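PDB 4KH3: antigen 43 from Escherichia coli, which is a self-associating autotransporter adhesin whose surface-displayed alpha domain mediates bacterial clumping by a Velcro-like mechanism and is linked to biofilm formation. Local coordinates for residues A[399-404]-A[420-425]. Numbering follows the deposited sequence.
Sequences TLAGTT and NNDTLT
Asp422 reaches across to the turn at Gly402, where its OD2 takes the backbone N-H of Gly402 at 2.7 Å on the lone pair facing away from OD1. Its CB points toward the other segment and chi1 of -53° sets CG beside its own backbone N, from where the carboxylate extends to Gly402 N; the same OD2 lies 3.7 Å from CB of Ala401. From the preceding coil, Asp385 OD1 on strand 382-389 accepts the N-H of Thr403. Asn420, on the buried face with Leu400, Thr404 and Leu424, accepts the N-H of Asp422 with its OD1 at 3.0 Å, an Asx turn in which the donor sits well above the amide plane. The Asn420 ND2 is held by Gln461 and, weakly, by Asp422 O. Water 1 links Leu400 O to the N-H of Asn421 at the loose end of the pairing. These are successive coils of the right-handed parallel beta-helix that forms the autotransporter passenger, here near its C-terminal end, and their strands break at Gly402 and at Asn421-Asp422. Past the break the strands run parallel in register: Thr423 N bonds to Gly402 O, Thr404 N to Thr423 O at 2.9 Å, and Thr425 N to Thr404 O in a nearly straight bond of 168°. On the buried face the Leu424 and Thr404 side chains cross obliquely; chi2 of 57° places Leu424 CD1 3.6 Å from CG2 of Thr404 and 3.3 Å from Thr404 O. Water 2 lies 2.6 Å from Thr404 OG1, with Gly402 O and, weakly, Asn420 OD1 also within reach. Thr403 and Thr425 meet methyl to methyl, CG2 to CG2 at 3.5 Å, while Glu445 of the next coil touches both Thr423 and Thr425.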
ATOM      1  N   THR A 399      28.722  13.337 -19.051  1.00 34.43           N
ATOM      2  CA  THR A 399      28.869  13.319 -20.499  1.00 30.54           C
ATOM      3  C   THR A 399      27.897  12.360 -21.148  1.00 35.65           C
ATOM      4  O   THR A 399      27.741  11.227 -20.693  1.00 38.26           O
ATOM      5  CB  THR A 399      30.297  12.881 -20.915  1.00 32.59           C
ATOM      6  OG1 THR A 399      31.263  13.806 -20.399  1.00 40.02           O
ATOM      7  CG2 THR A 399      30.422  12.793 -22.436  1.00 24.07           C
ATOM      8  N   LEU A 400      27.260  12.817 -22.223  1.00 31.41           N
ATOM      9  CA  LEU A 400      26.460  11.957 -23.076  1.00 32.32           C
ATOM     10  C   LEU A 400      27.350  11.527 -24.223  1.00 30.72           C
ATOM     11  O   LEU A 400      28.068  12.349 -24.788  1.00 39.19           O
ATOM     12  CB  LEU A 400      25.246  12.719 -23.614  1.00 30.83           C
ATOM     13  CG  LEU A 400      24.333  13.267 -22.525  1.00 38.24           C
ATOM     14  CD1 LEU A 400      23.252  14.176 -23.106  1.00 25.63           C
ATOM     15  CD2 LEU A 400      23.729  12.113 -21.720  1.00 29.99           C
ATOM     16  N   ALA A 401      27.306  10.249 -24.575  1.00 25.75           N
ATOM     17  CA  ALA A 401      28.201   9.729 -25.596  1.00 27.22           C
ATOM     18  C   ALA A 401      27.506   8.709 -26.486  1.00 35.11           C
ATOM     19  O   ALA A 401      26.409   8.240 -26.170  1.00 36.93           O
ATOM     20  CB  ALA A 401      29.431   9.133 -24.954  1.00 25.93           C
ATOM     21  N   GLY A 402      28.144   8.366 -27.601  1.00 34.02           N
ATOM     22  CA  GLY A 402      27.509   7.517 -28.597  1.00 33.91           C
ATOM     23  C   GLY A 402      26.304   8.226 -29.188  1.00 40.86           C
ATOM     24  O   GLY A 402      26.342   9.422 -29.482  1.00 39.67           O
ATOM     25  N   THR A 403      25.216   7.493 -29.356  1.00 42.57           N
ATOM     26  CA  THR A 403      23.998   8.090 -29.877  1.00 38.09           C
ATOM     27  C   THR A 403      22.945   8.171 -28.776  1.00 35.72           C
ATOM     28  O   THR A 403      22.369   7.159 -28.377  1.00 35.33           O
ATOM     29  CB  THR A 403      23.447   7.288 -31.070  1.00 47.47           C
ATOM     30  OG1 THR A 403      24.436   7.216 -32.105  1.00 42.74           O
ATOM     31  CG2 THR A 403      22.211   7.956 -31.618  1.00 41.17           C
ATOM     32  N   THR A 404      22.723   9.381 -28.275  1.00 37.12           N
ATOM     33  CA  THR A 404      21.690   9.647 -27.284  1.00 31.20           C
ATOM     34  C   THR A 404      20.368   9.982 -27.988  1.00 36.31           C
ATOM     35  O   THR A 404      20.249  11.000 -28.665  1.00 32.51           O
ATOM     36  CB  THR A 404      22.097  10.809 -26.371  1.00 30.22           C
ATOM     37  OG1 THR A 404      23.306  10.469 -25.678  1.00 38.69           O
ATOM     38  CG2 THR A 404      21.006  11.104 -25.358  1.00 31.59           C
ATOM     39  N   ASN A 420      28.314  17.003 -24.602  1.00 34.21           N
ATOM     40  CA  ASN A 420      28.060  16.093 -25.714  1.00 38.36           C
ATOM     41  C   ASN A 420      28.966  16.409 -26.905  1.00 42.85           C
ATOM     42  O   ASN A 420      28.975  17.530 -27.419  1.00 45.13           O
ATOM     43  CB  ASN A 420      26.596  16.126 -26.150  1.00 27.72           C
ATOM     44  CG  ASN A 420      26.358  15.342 -27.422  1.00 33.81           C
ATOM     45  OD1 ASN A 420      26.821  14.211 -27.557  1.00 41.26           O
ATOM     46  ND2 ASN A 420      25.655  15.945 -28.373  1.00 38.09           N
ATOM     47  N   ASN A 421      29.730  15.414 -27.332  1.00 34.17           N
ATOM     48  CA  ASN A 421      30.635  15.566 -28.459  1.00 41.51           C
ATOM     49  C   ASN A 421      30.230  14.584 -29.545  1.00 41.36           C
ATOM     50  O   ASN A 421      30.819  14.551 -30.627  1.00 41.35           O
ATOM     51  CB  ASN A 421      32.095  15.334 -28.030  1.00 35.58           C
ATOM     52  CG  ASN A 421      32.611  16.417 -27.074  1.00 38.42           C
ATOM     53  OD1 ASN A 421      32.351  17.606 -27.255  1.00 42.76           O
ATOM     54  ND2 ASN A 421      33.343  16.002 -26.050  1.00 42.75           N
ATOM     55  N   ASP A 422      29.215  13.776 -29.248  1.00 35.50           N
ATOM     56  CA  ASP A 422      28.697  12.827 -30.224  1.00 36.65           C
ATOM     57  C   ASP A 422      27.309  13.245 -30.702  1.00 38.29           C
ATOM     58  O   ASP A 422      27.054  14.426 -30.916  1.00 44.49           O
ATOM     59  CB  ASP A 422      28.687  11.405 -29.664  1.00 43.88           C
ATOM     60  CG  ASP A 422      30.046  10.977 -29.120  1.00 40.34           C
ATOM     61  OD1 ASP A 422      31.033  11.715 -29.306  1.00 40.07           O
ATOM     62  OD2 ASP A 422      30.130   9.894 -28.508  1.00 38.52           O
ATOM     63  N   THR A 423      26.409  12.287 -30.866  1.00 39.42           N
ATOM     64  CA  THR A 423      25.136  12.579 -31.506  1.00 29.52           C
ATOM     65  C   THR A 423      23.920  12.510 -30.576  1.00 37.03           C
ATOM     66  O   THR A 423      23.607  11.466 -30.020  1.00 41.74           O
ATOM     67  CB  THR A 423      24.914  11.641 -32.684  1.00 41.12           C
ATOM     68  OG1 THR A 423      25.995  11.795 -33.612  1.00 57.26           O
ATOM     69  CG2 THR A 423      23.594  11.953 -33.373  1.00 42.84           C
ATOM     70  N   LEU A 424      23.241  13.638 -30.419  1.00 41.90           N
ATOM     71  CA  LEU A 424      21.951  13.680 -29.741  1.00 33.60           C
ATOM     72  C   LEU A 424      20.860  13.688 -30.810  1.00 35.87           C
ATOM     73  O   LEU A 424      20.833  14.566 -31.664  1.00 39.54           O
ATOM     74  CB  LEU A 424      21.864  14.933 -28.875  1.00 35.31           C
ATOM     75  CG  LEU A 424      20.556  15.195 -28.130  1.00 40.10           C
ATOM     76  CD1 LEU A 424      20.227  14.019 -27.238  1.00 35.53           C
ATOM     77  CD2 LEU A 424      20.640  16.483 -27.311  1.00 29.67           C
ATOM     78  N   THR A 425      19.970  12.705 -30.787  1.00 33.45           N
ATOM     79  CA  THR A 425      19.032  12.548 -31.892  1.00 37.00           C
ATOM     80  C   THR A 425      17.584  12.353 -31.452  1.00 40.39           C
ATOM     81  O   THR A 425      17.291  11.579 -30.540  1.00 36.22           O
ATOM     82  CB  THR A 425      19.451  11.400 -32.859  1.00 33.42           C
ATOM     83  OG1 THR A 425      18.530  11.336 -33.952  1.00 34.44           O
ATOM     84  CG2 THR A 425      19.447  10.060 -32.158  1.00 32.35           C
TER
HETATM   85  O   HOH W   1      30.029  13.046 -26.216  1.00 35.11           O
HETATM   86  O   HOH W   2      25.314  11.301 -27.091  1.00 36.23           O